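Local coordinates for cellulose binding protein (Clavibacter michiganensis subsp. michiganensis, PDB 4L48), which binds cellohexaose through its expansin module, the C-terminal piece of a longer cellulase that probably hydrolyses internal beta-1,4-glucosidic linkages in cellulose, at residues H4-H9 / V74-L79; L167-T172 / P182-A187; Y10-G15 / C23-V28. The protein carries 1 engineered substitution. All coordinates share one frame; numbering follows the deposited sequence.

Overall arrangement
The expansin module joins two beta domains, and the three contacts sample both. Contacts 1 and 3 belong to the N-terminal double-psi beta-barrel domain: contact 1 pairs strands 3-10 and 76-80, while contact 3 folds the long connection between strands 3-10 and 34-38 onto itself and is nested, along the chain, inside the loop that contact 1 closes. Their centres are 18 Å apart, and they meet where Leu79 O lies 2.9 Å from Tyr10 N. Contact 2 comes later, in the C-terminal sheet, with its centre 36 Å from contact 1 and 25 Å from contact 3. The glucan-binding residues come from both domains, consistent with a single oligosaccharide running along both.

Contact 1: residues H4-H9 / V74-L79; sequences HGRATH and VGHLNL. Engineered in segment 74-79: Asn78 (natural residue Asp).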
loop_
_atom_site.group_PDB
_atom_site.type_symbol
_atom_site.label_atom_id
_atom_site.label_comp_id
_atom_site.label_asym_id
_atom_site.label_seq_id
_atom_site.Cartn_x
_atom_site.Cartn_y
_atom_site.Cartn_z
ATOM N N HIS A 4 11.818 16.366 6.490
ATOM C CA HIS A 4 11.673 17.691 5.902
ATOM C C HIS A 4 12.106 17.652 4.443
ATOM O O HIS A 4 13.182 17.149 4.126
ATOM C CB HIS A 4 12.517 18.708 6.670
ATOM C CG HIS A 4 12.343 18.637 8.155
ATOM N ND1 HIS A 4 11.414 19.396 8.833
ATOM C CD2 HIS A 4 12.979 17.896 9.092
ATOM C CE1 HIS A 4 11.486 19.126 10.124
ATOM N NE2 HIS A 4 12.427 18.219 10.308
ATOM N N GLY A 5 11.271 18.178 3.553
ATOM C CA GLY A 5 11.581 18.148 2.136
ATOM C C GLY A 5 10.763 19.098 1.285
ATOM O O GLY A 5 10.414 20.198 1.715
ATOM N N ARG A 6 10.462 18.666 0.066
ATOM C CA ARG A 6 9.715 19.481 -0.884
ATOM C C ARG A 6 8.729 18.622 -1.665
ATOM O O ARG A 6 8.800 17.393 -1.630
ATOM C CB ARG A 6 10.671 20.187 -1.844
ATOM C CG ARG A 6 11.533 19.235 -2.655
ATOM C CD ARG A 6 12.373 19.980 -3.673
ATOM N NE ARG A 6 13.064 19.066 -4.576
ATOM C CZ ARG A 6 13.469 19.392 -5.798
ATOM N NH1 ARG A 6 13.246 20.613 -6.267
ATOM N NH2 ARG A 6 14.091 18.498 -6.554
ATOM N N ALA A 7 7.813 19.267 -2.378
ATOM C CA ALA A 7 6.780 18.537 -3.100
ATOM C C ALA A 7 6.479 19.107 -4.482
ATOM O O ALA A 7 6.345 20.319 -4.655
ATOM C CB ALA A 7 5.506 18.468 -2.270
ATOM N N THR A 8 6.384 18.214 -5.462
ATOM C CA THR A 8 5.890 18.560 -6.787
ATOM C C THR A 8 4.547 17.868 -6.979
ATOM O O THR A 8 4.058 17.200 -6.068
ATOM C CB THR A 8 6.866 18.123 -7.892
ATOM O OG1 THR A 8 7.281 16.773 -7.657
ATOM C CG2 THR A 8 8.091 19.025 -7.905
ATOM N N HIS A 9 3.945 18.022 -8.154
ATOM C CA HIS A 9 2.640 17.417 -8.399
ATOM C C HIS A 9 2.559 16.608 -9.693
ATOM O O HIS A 9 3.243 16.904 -10.672
ATOM C CB HIS A 9 1.526 18.471 -8.346
ATOM C CG HIS A 9 1.748 19.637 -9.258
ATOM N ND1 HIS A 9 1.730 19.524 -10.632
ATOM C CD2 HIS A 9 1.983 20.943 -8.992
ATOM C CE1 HIS A 9 1.948 20.708 -11.173
ATOM N NE2 HIS A 9 2.105 21.588 -10.200
ATOM N N VAL A 74 15.356 11.850 -1.746
ATOM C CA VAL A 74 14.841 11.654 -0.396
ATOM C C VAL A 74 14.305 12.965 0.173
ATOM O O VAL A 74 15.023 13.962 0.239
ATOM C CB VAL A 74 15.917 11.076 0.544
ATOM C CG1 VAL A 74 15.488 11.212 1.998
ATOM C CG2 VAL A 74 16.197 9.621 0.196
ATOM N N GLY A 75 13.037 12.956 0.570
ATOM C CA GLY A 75 12.389 14.147 1.086
ATOM C C GLY A 75 11.476 14.778 0.053
ATOM O O GLY A 75 10.633 15.612 0.380
ATOM N N HIS A 76 11.645 14.373 -1.202
ATOM C CA HIS A 76 10.837 14.899 -2.295
ATOM C C HIS A 76 9.633 14.001 -2.564
ATOM O O HIS A 76 9.780 12.868 -3.023
ATOM C CB HIS A 76 11.685 15.046 -3.560
ATOM C CG HIS A 76 10.931 15.563 -4.747
ATOM N ND1 HIS A 76 11.434 15.504 -6.029
ATOM C CD2 HIS A 76 9.716 16.153 -4.847
ATOM C CE1 HIS A 76 10.559 16.031 -6.867
ATOM N NE2 HIS A 76 9.508 16.432 -6.177
ATOM N N LEU A 77 8.443 14.520 -2.279
ATOM C CA LEU A 77 7.208 13.795 -2.540
ATOM C C LEU A 77 6.570 14.263 -3.840
ATOM O O LEU A 77 6.548 15.457 -4.137
ATOM C CB LEU A 77 6.217 13.992 -1.392
ATOM C CG LEU A 77 6.596 13.436 -0.020
ATOM C CD1 LEU A 77 5.456 13.650 0.962
ATOM C CD2 LEU A 77 6.954 11.963 -0.118
ATOM N N ASN A 78 6.050 13.317 -4.613
ATOM C CA ASN A 78 5.277 13.656 -5.798
ATOM C C ASN A 78 3.793 13.541 -5.475
ATOM O O ASN A 78 3.192 12.481 -5.637
ATOM C CB ASN A 78 5.653 12.748 -6.969
ATOM C CG ASN A 78 5.660 13.484 -8.297
ATOM O OD1 ASN A 78 5.695 14.713 -8.339
ATOM N ND2 ASN A 78 5.631 12.731 -9.391
ATOM N N LEU A 79 3.213 14.638 -4.999
ATOM C CA LEU A 79 1.821 14.648 -4.564
ATOM C C LEU A 79 0.855 14.611 -5.740
ATOM O O LEU A 79 1.200 15.009 -6.852
ATOM C CB LEU A 79 1.534 15.897 -3.726
ATOM C CG LEU A 79 2.249 16.066 -2.386
ATOM C CD1 LEU A 79 2.002 17.461 -1.838
ATOM C CD2 LEU A 79 1.782 15.017 -1.390
#
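In the double-psi beta barrel of the N-terminal expansin domain, Arg6 to His9 run parallel to His76 to Leu79. His76, Leu77 and residue 78 (an aspartate in the natural protein, engineered to Asn here) probably correspond to the His-x-Asp signature of expansins. Backbone bonds zip the two strands together, among them Leu77 N to Arg6 O (3.0 Å) and Leu79 N to Thr8 O (2.9 Å). Gly75, just before the strand, gives its O to Arg6 N at 3.1 Å, the donor lying above the carbonyl plane.

The face bearing Arg6, Thr8, His76 and Asn78 carries a polar relay. His76 CG stands anti to its backbone N (chi1 179°), which brings the imidazole across toward the neighbouring strand. One ring face has Arg6 NE above it, offset toward the rim, with the guanidinium plane turned 47° from the ring. Glu73 pairs with the same guanidinium in a salt bridge and accepts a weak bond from His76 ND1, so an acid outside the two strands helps to orient both groups.

On the other face of the sheet, Ala7 CB packs on Leu79 CD1 at 3.7 Å; Ala7 also touches Ile95 and Ile97 of strand 95-101. Thr8 OG1 joins His76 to Asn78: it accepts from His76 NE2 at 2.7 Å, with the oxygen 18° out of the ring plane, and donates to Asn78 OD1, also at 2.7 Å.

Contact 2: residues L167-T172 / P182-A187; sequences LTVKVT and PGLRMA
Two consecutive residues, Gly183 and Leu184, stand opposite the single residue Leu167, and this irregularity gives the open end of the hairpin its shape. The chain turns a corner at Gly183, whose phi is +75°. Leu184 N then binds Leu167 O at 2.9 Å, in the carbonyl plane and on a lone pair. The return bond, from Leu167 N to Leu184 O, is modelled at a very short 2.5 Å, a length best treated as doubtful.

Gly183 N is served by a water at 2.9 Å, and the same water lies 2.7 Å from Thr168 OG1, tying the corner to the outer side of strand 167-173.

On the inner side the side chains that meet are apolar. The CB atoms of Leu167 and Leu184 meet at 3.8 Å. Leu184 CD1 reaches along to Val169 CG2 (3.7 Å), the two side chains crossing at about a right angle, and Met186, bent at chi2 and chi3, brings its CE to Leu167 CD1. Ile139 and Ile162 also pack on Leu167. The whole is a G1 beta bulge at the open end of the antiparallel hairpin 167-173/178-184, in the Ig-like beta sandwich of the expansin C-terminal domain.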
loop_
_atom_site.group_PDB
_atom_site.type_symbol
_atom_site.label_atom_id
_atom_site.label_comp_id
_atom_site.label_asym_id
_atom_site.label_seq_id
_atom_site.Cartn_x
_atom_site.Cartn_y
_atom_site.Cartn_z
ATOM N N LEU A 167 -7.556 -20.814 0.957
ATOM C CA LEU A 167 -6.253 -20.373 1.437
ATOM C C LEU A 167 -6.301 -19.894 2.885
ATOM O O LEU A 167 -7.237 -19.205 3.293
ATOM C CB LEU A 167 -5.692 -19.263 0.542
ATOM C CG LEU A 167 -5.260 -19.665 -0.869
ATOM C CD1 LEU A 167 -4.681 -18.470 -1.611
ATOM C CD2 LEU A 167 -4.254 -20.804 -0.813
ATOM N N THR A 168 -5.288 -20.275 3.655
ATOM C CA THR A 168 -5.115 -19.766 5.008
ATOM C C THR A 168 -3.867 -18.893 5.043
ATOM O O THR A 168 -2.744 -19.395 4.992
ATOM C CB THR A 168 -4.977 -20.902 6.035
ATOM O OG1 THR A 168 -6.164 -21.706 6.025
ATOM C CG2 THR A 168 -4.768 -20.336 7.433
ATOM N N VAL A 169 -4.068 -17.582 5.123
ATOM C CA VAL A 169 -2.963 -16.637 5.023
ATOM C C VAL A 169 -2.697 -15.903 6.332
ATOM O O VAL A 169 -3.607 -15.342 6.941
ATOM C CB VAL A 169 -3.210 -15.607 3.901
ATOM C CG1 VAL A 169 -2.095 -14.571 3.864
ATOM C CG2 VAL A 169 -3.333 -16.312 2.559
ATOM N N LYS A 170 -1.438 -15.917 6.761
ATOM C CA LYS A 170 -1.022 -15.164 7.935
ATOM C C LYS A 170 -0.236 -13.932 7.505
ATOM O O LYS A 170 0.767 -14.039 6.800
ATOM C CB LYS A 170 -0.161 -16.027 8.858
ATOM C CG LYS A 170 0.122 -15.387 10.208
ATOM C CD LYS A 170 1.350 -15.992 10.870
ATOM C CE LYS A 170 1.224 -17.499 11.014
ATOM N NZ LYS A 170 2.465 -18.102 11.575
ATOM N N VAL A 171 -0.701 -12.761 7.928
ATOM C CA VAL A 171 -0.029 -11.509 7.607
ATOM C C VAL A 171 0.513 -10.855 8.874
ATOM O O VAL A 171 -0.215 -10.683 9.850
ATOM C CB VAL A 171 -0.980 -10.527 6.893
ATOM C CG1 VAL A 171 -0.253 -9.236 6.550
ATOM C CG2 VAL A 171 -1.560 -11.164 5.641
ATOM N N THR A 172 1.792 -10.497 8.854
ATOM C CA THR A 172 2.430 -9.858 10.000
ATOM C C THR A 172 2.933 -8.468 9.631
ATOM O O THR A 172 3.698 -8.314 8.679
ATOM C CB THR A 172 3.619 -10.692 10.516
ATOM O OG1 THR A 172 3.185 -12.028 10.802
ATOM C CG2 THR A 172 4.200 -10.067 11.777
ATOM N N PRO A 182 -8.407 -17.125 7.178
ATOM C CA PRO A 182 -8.810 -18.429 6.647
ATOM C C PRO A 182 -9.911 -18.304 5.601
ATOM O O PRO A 182 -10.613 -17.292 5.557
ATOM C CB PRO A 182 -9.357 -19.137 7.885
ATOM C CG PRO A 182 -9.959 -18.031 8.684
ATOM C CD PRO A 182 -9.095 -16.813 8.444
ATOM N N GLY A 183 -10.051 -19.325 4.763
ATOM C CA GLY A 183 -11.130 -19.373 3.794
ATOM C C GLY A 183 -10.954 -18.453 2.600
ATOM O O GLY A 183 -11.906 -18.207 1.860
ATOM N N LEU A 184 -9.742 -17.941 2.409
ATOM C CA LEU A 184 -9.455 -17.105 1.248
ATOM C C LEU A 184 -9.504 -17.937 -0.030
ATOM O O LEU A 184 -8.898 -19.004 -0.112
ATOM C CB LEU A 184 -8.099 -16.412 1.394
ATOM C CG LEU A 184 -8.042 -15.282 2.426
ATOM C CD1 LEU A 184 -6.643 -14.700 2.516
ATOM C CD2 LEU A 184 -9.052 -14.198 2.085
ATOM N N ARG A 185 -10.231 -17.440 -1.022
ATOM C CA ARG A 185 -10.463 -18.185 -2.253
ATOM C C ARG A 185 -9.473 -17.815 -3.351
ATOM O O ARG A 185 -9.015 -16.675 -3.431
ATOM C CB ARG A 185 -11.891 -17.946 -2.745
ATOM C CG ARG A 185 -12.966 -18.375 -1.761
ATOM C CD ARG A 185 -14.331 -17.828 -2.151
ATOM N NE ARG A 185 -14.467 -16.407 -1.842
ATOM C CZ ARG A 185 -14.291 -15.424 -2.721
ATOM N NH1 ARG A 185 -14.441 -14.162 -2.344
ATOM N NH2 ARG A 185 -13.974 -15.704 -3.977
ATOM N N MET A 186 -9.145 -18.789 -4.195
ATOM C CA MET A 186 -8.322 -18.540 -5.370
ATOM C C MET A 186 -9.177 -17.848 -6.427
ATOM O O MET A 186 -9.623 -18.469 -7.392
ATOM C CB MET A 186 -7.741 -19.851 -5.910
ATOM C CG MET A 186 -6.805 -19.695 -7.105
ATOM S SD MET A 186 -5.368 -18.658 -6.774
ATOM C CE MET A 186 -4.571 -19.588 -5.469
ATOM N N ALA A 187 -9.418 -16.557 -6.222
ATOM C CA ALA A 187 -10.255 -15.776 -7.123
ATOM C C ALA A 187 -9.512 -14.537 -7.607
ATOM O O ALA A 187 -9.605 -13.474 -6.991
ATOM C CB ALA A 187 -11.551 -15.383 -6.432
HETATM O O HOH W 1 -8.434 -21.734 4.518
#

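Contact 3: residues Y10-G15 / C23-V28; sequences YSLGQG and CSMPAV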
loop_
_atom_site.group_PDB
_atom_site.type_symbol
_atom_site.label_atom_id
_atom_site.label_comp_id
_atom_site.label_asym_id
_atom_site.label_seq_id
_atom_site.Cartn_x
_atom_site.Cartn_y
_atom_site.Cartn_z
ATOM N N TYR A 10 1.718 15.578 -9.675
ATOM C CA TYR A 10 1.467 14.746 -10.845
ATOM C C TYR A 10 0.104 14.075 -10.685
ATOM O O TYR A 10 -0.575 14.283 -9.682
ATOM C CB TYR A 10 2.571 13.699 -11.013
ATOM C CG TYR A 10 2.328 12.407 -10.263
ATOM C CD1 TYR A 10 2.074 11.224 -10.947
ATOM C CD2 TYR A 10 2.345 12.370 -8.875
ATOM C CE1 TYR A 10 1.849 10.041 -10.270
ATOM C CE2 TYR A 10 2.119 11.191 -8.190
ATOM C CZ TYR A 10 1.872 10.031 -8.892
ATOM O OH TYR A 10 1.648 8.858 -8.213
ATOM N N SER A 11 -0.296 13.274 -11.668
ATOM C CA SER A 11 -1.599 12.618 -11.609
ATOM C C SER A 11 -1.569 11.174 -12.099
ATOM O O SER A 11 -0.852 10.840 -13.043
ATOM C CB SER A 11 -2.634 13.412 -12.409
ATOM O OG SER A 11 -3.903 12.784 -12.358
ATOM N N LEU A 12 -2.357 10.325 -11.449
ATOM C CA LEU A 12 -2.527 8.943 -11.880
ATOM C C LEU A 12 -3.806 8.805 -12.702
ATOM O O LEU A 12 -4.194 7.701 -13.088
ATOM C CB LEU A 12 -2.568 8.001 -10.676
ATOM C CG LEU A 12 -1.250 7.776 -9.931
ATOM C CD1 LEU A 12 -1.472 6.927 -8.688
ATOM C CD2 LEU A 12 -0.222 7.128 -10.847
ATOM N N GLY A 13 -4.456 9.935 -12.963
ATOM C CA GLY A 13 -5.670 9.961 -13.757
ATOM C C GLY A 13 -6.847 9.298 -13.071
ATOM O O GLY A 13 -6.867 9.155 -11.849
ATOM N N GLN A 14 -7.838 8.897 -13.861
ATOM C CA GLN A 14 -8.992 8.183 -13.331
ATOM C C GLN A 14 -8.625 6.732 -13.052
ATOM O O GLN A 14 -9.222 6.084 -12.193
ATOM C CB GLN A 14 -10.170 8.256 -14.304
ATOM C CG GLN A 14 -10.681 9.666 -14.552
ATOM C CD GLN A 14 -12.014 9.681 -15.271
ATOM O OE1 GLN A 14 -12.648 8.641 -15.447
ATOM N NE2 GLN A 14 -12.449 10.865 -15.687
ATOM N N GLY A 15 -7.638 6.231 -13.789
ATOM C CA GLY A 15 -7.119 4.892 -13.581
ATOM C C GLY A 15 -8.081 3.783 -13.961
ATOM O O GLY A 15 -9.141 4.032 -14.535
ATOM N N CYS A 23 2.372 0.792 -6.645
ATOM C CA CYS A 23 1.852 -0.080 -5.594
ATOM C C CYS A 23 0.697 -0.946 -6.091
ATOM O O CYS A 23 0.182 -1.785 -5.351
ATOM C CB CYS A 23 1.399 0.743 -4.386
ATOM S SG CYS A 23 2.715 1.670 -3.571
ATOM N N SER A 24 0.299 -0.728 -7.341
ATOM C CA SER A 24 -0.790 -1.473 -7.970
ATOM C C SER A 24 -2.084 -1.401 -7.166
ATOM O O SER A 24 -2.670 -2.428 -6.825
ATOM C CB SER A 24 -0.392 -2.934 -8.208
ATOM O OG SER A 24 0.764 -3.023 -9.023
ATOM N N MET A 25 -2.517 -0.183 -6.858
ATOM C CA MET A 25 -3.788 0.018 -6.178
ATOM C C MET A 25 -4.924 -0.504 -7.042
ATOM O O MET A 25 -4.914 -0.324 -8.260
ATOM C CB MET A 25 -4.021 1.499 -5.891
ATOM C CG MET A 25 -3.058 2.117 -4.902
ATOM S SD MET A 25 -3.517 3.829 -4.581
ATOM C CE MET A 25 -3.520 4.483 -6.251
ATOM N N PRO A 26 -5.914 -1.151 -6.412
ATOM C CA PRO A 26 -7.090 -1.638 -7.141
ATOM C C PRO A 26 -7.914 -0.479 -7.692
ATOM O O PRO A 26 -8.726 -0.678 -8.593
ATOM C CB PRO A 26 -7.877 -2.395 -6.067
ATOM C CG PRO A 26 -7.427 -1.803 -4.775
ATOM C CD PRO A 26 -5.984 -1.459 -4.974
ATOM N N ALA A 27 -7.699 0.718 -7.153
ATOM C CA ALA A 27 -8.379 1.914 -7.633
ATOM C C ALA A 27 -7.659 3.179 -7.179
ATOM O O ALA A 27 -7.082 3.221 -6.093
ATOM C CB ALA A 27 -9.826 1.932 -7.156
ATOM N N VAL A 28 -7.688 4.209 -8.020
ATOM C CA VAL A 28 -7.224 5.526 -7.615
ATOM C C VAL A 28 -8.211 6.059 -6.586
ATOM O O VAL A 28 -9.416 6.078 -6.843
ATOM C CB VAL A 28 -7.149 6.497 -8.811
ATOM C CG1 VAL A 28 -6.838 7.910 -8.338
ATOM C CG2 VAL A 28 -6.109 6.026 -9.816
HETATM O O HOH W 2 -9.149 3.810 -10.522
#
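No aromatic ring takes part in the meeting of Val28 with the chain from Leu12 to Gly15; the flat groups involved are peptide units. The Gly13 carbonyl points its oxygen at the isopropyl group, with Val28 CG1 ahead of it at 3.7 Å. The Gln14 carbonyl is turned differently, so that Val28 CG2 lies above its plane, 3.9 Å from Gln14 O. With Val28 CG1 anti to the backbone N (chi1 173°), both methyls touch Gly13 O, and CG2 also reaches Gln14 O. CG2 touches Leu12 CB and Gly15 CA as well, each at 4.1 Å.

Further along, Leu12 CD1 and Met25 CE meet at 4.0 Å, the side chains crossing at about a right angle; the methionine reaches there through a bend at chi3. Leu12 also lies on Asp67, while Met25 lies on Gln64 and Ala66, all of strand 59-69.

One water bridges the two segments, donating to Gln14 O at 2.8 Å and accepting from Val28 N at 2.9 Å. Within 10-15 an ST turn, Gly13 N to Ser11 OG, shapes the bend. The neighbouring Ser24 touches a bound glucose unit and Cys23 is held in a disulfide with Cys48. With no direct hydrogen bond between the two segments, methyl groups packed on each other and on backbone carbonyls, with one bridging water, join them beside the glucan-binding surface.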